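Local coordinates for protein orotidine 5'-phosphate decarboxylase (Streptomyces avermitilis, PDB 3V75) that probably catalyses the decarboxylation of orotidine 5'-phosphate to UMP, the last step of de novo UMP biosynthesis, at residues Trp55-Asp60 with Glu65-Thr70. Sequence-based numbering, arbitrary orientation.
Sequences WGLSDD and ERFSRT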
# COMPACT_ATOMS: atom_id res chain seq x y z
N TRP A 55 13.39 -16.19 -17.72
CA TRP A 55 14.09 -15.46 -18.79
C TRP A 55 15.59 -15.69 -18.76
O TRP A 55 16.32 -15.05 -19.52
CB TRP A 55 13.90 -13.93 -18.73
CG TRP A 55 12.55 -13.49 -19.12
CD1 TRP A 55 11.40 -14.19 -18.97
CD2 TRP A 55 12.18 -12.22 -19.69
NE1 TRP A 55 10.33 -13.45 -19.42
CE2 TRP A 55 10.78 -12.25 -19.87
CE3 TRP A 55 12.90 -11.10 -20.09
CZ2 TRP A 55 10.07 -11.16 -20.43
CZ3 TRP A 55 12.18 -9.99 -20.66
CH2 TRP A 55 10.80 -10.06 -20.81
N GLY A 56 16.05 -16.54 -17.84
CA GLY A 56 17.47 -16.78 -17.66
C GLY A 56 18.19 -15.58 -17.06
O GLY A 56 19.39 -15.38 -17.34
N LEU A 57 17.47 -14.77 -16.28
CA LEU A 57 18.09 -13.60 -15.64
C LEU A 57 18.26 -13.88 -14.13
O LEU A 57 17.53 -14.71 -13.55
CB LEU A 57 17.22 -12.34 -15.80
CG LEU A 57 16.92 -11.96 -17.25
CD1 LEU A 57 15.78 -10.94 -17.24
CD2 LEU A 57 18.16 -11.40 -17.90
N SER A 58 19.18 -13.17 -13.51
CA SER A 58 19.45 -13.37 -12.09
C SER A 58 18.39 -12.65 -11.26
O SER A 58 17.74 -11.70 -11.75
CB SER A 58 20.81 -12.79 -11.77
OG SER A 58 20.91 -11.43 -12.28
N ASP A 59 18.20 -13.07 -10.01
CA ASP A 59 17.20 -12.45 -9.15
C ASP A 59 17.82 -11.29 -8.42
O ASP A 59 18.11 -11.36 -7.21
CB ASP A 59 16.66 -13.47 -8.15
CG ASP A 59 15.58 -12.89 -7.28
OD1 ASP A 59 14.71 -12.13 -7.78
OD2 ASP A 59 15.61 -13.23 -6.08
N ASP A 60 18.12 -10.23 -9.15
CA ASP A 60 18.77 -9.07 -8.56
C ASP A 60 18.44 -7.86 -9.37
O ASP A 60 17.69 -7.96 -10.35
CB ASP A 60 20.29 -9.25 -8.39
CG ASP A 60 21.01 -9.56 -9.70
OD1 ASP A 60 20.48 -9.25 -10.80
OD2 ASP A 60 22.14 -10.12 -9.62
N GLU A 65 16.33 -4.94 -14.02
CA GLU A 65 16.52 -3.89 -14.99
C GLU A 65 16.50 -4.41 -16.44
O GLU A 65 15.88 -3.80 -17.32
CB GLU A 65 17.82 -3.18 -14.69
CG GLU A 65 18.17 -2.08 -15.63
CD GLU A 65 19.51 -1.43 -15.24
OE1 GLU A 65 20.51 -2.18 -14.96
OE2 GLU A 65 19.60 -0.18 -15.25
N ARG A 66 17.17 -5.54 -16.69
CA ARG A 66 17.19 -6.09 -18.05
C ARG A 66 15.78 -6.54 -18.49
O ARG A 66 15.36 -6.30 -19.64
CB ARG A 66 18.15 -7.27 -18.10
CG ARG A 66 18.25 -7.91 -19.48
CD ARG A 66 18.84 -6.91 -20.48
NE ARG A 66 17.81 -6.26 -21.32
CZ ARG A 66 18.08 -5.40 -22.31
NH1 ARG A 66 19.35 -5.08 -22.57
NH2 ARG A 66 17.11 -4.88 -23.09
N PHE A 67 15.07 -7.17 -17.57
CA PHE A 67 13.69 -7.62 -17.83
C PHE A 67 12.83 -6.40 -18.20
O PHE A 67 12.11 -6.40 -19.22
CB PHE A 67 13.15 -8.27 -16.56
CG PHE A 67 11.73 -8.74 -16.64
CD1 PHE A 67 10.67 -7.87 -16.40
CD2 PHE A 67 11.44 -10.07 -16.92
CE1 PHE A 67 9.36 -8.31 -16.46
CE2 PHE A 67 10.10 -10.53 -16.96
CZ PHE A 67 9.06 -9.64 -16.74
N SER A 68 12.85 -5.39 -17.34
CA SER A 68 11.99 -4.23 -17.52
C SER A 68 12.30 -3.49 -18.82
O SER A 68 11.39 -3.09 -19.58
CB SER A 68 12.16 -3.32 -16.29
OG SER A 68 11.70 -4.02 -15.14
N ARG A 69 13.58 -3.33 -19.10
CA ARG A 69 13.99 -2.66 -20.31
C ARG A 69 13.50 -3.42 -21.55
O ARG A 69 13.03 -2.80 -22.51
CB ARG A 69 15.52 -2.54 -20.32
CG ARG A 69 16.04 -1.93 -21.58
CD ARG A 69 17.55 -1.70 -21.48
NE ARG A 69 18.01 -1.34 -22.81
CZ ARG A 69 19.24 -0.92 -23.07
NH1 ARG A 69 20.11 -0.81 -22.06
NH2 ARG A 69 19.58 -0.62 -24.33
N THR A 70 13.63 -4.74 -21.54
CA THR A 70 13.23 -5.53 -22.69
C THR A 70 11.72 -5.46 -22.90
O THR A 70 11.25 -5.37 -24.04
CB THR A 70 13.66 -7.00 -22.50
OG1 THR A 70 15.08 -7.05 -22.60
CG2 THR A 70 13.01 -7.92 -23.55
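The indole of W55 lies over one face of the F67 ring. F67 CD2 and CE2 lie over the indole face, with W55 CE2 to F67 CE2 at 3.4 Å. The six-membered ring of W55 and the F67 ring have centroids 4.2 Å apart. Their planes meet at 37°, so the pair is oblique, neither a parallel stack nor a T. F67 CG stands anti to the backbone N (chi1 178°), which swings the ring from the helix flank toward the indole. The methyl CG2 of T70 meets the far end of the indole at W55 CZ3, 3.7 Å away. L57 splits its two methyls. L57 CD1 sits at the edge of the F67 ring, 3.8 Å from F67 CB, while L57 CD2 packs on the aliphatic part of R66, 3.8 Å from R66 CG. The R66 chain bends at chi2 and chi3 along its own helix toward T70, and R66 NH2 donates to T70 OG1 at 3.0 Å. The contact has no hydrogen bond across it. W55 NE1 is bonded instead to the carbonyl of L274, which helps fix the indole. L283 of helix 280-299 touches both W55 and T70. G56, with positive phi, closes helix 49-54 in a Schellman motif. D60 then N-caps helix 61-75 through OD1 to G63 N. The loop after helix 49-54 thus packs on helix 61-75, on the outside of a TIM barrel, in the crossover between its first two strands.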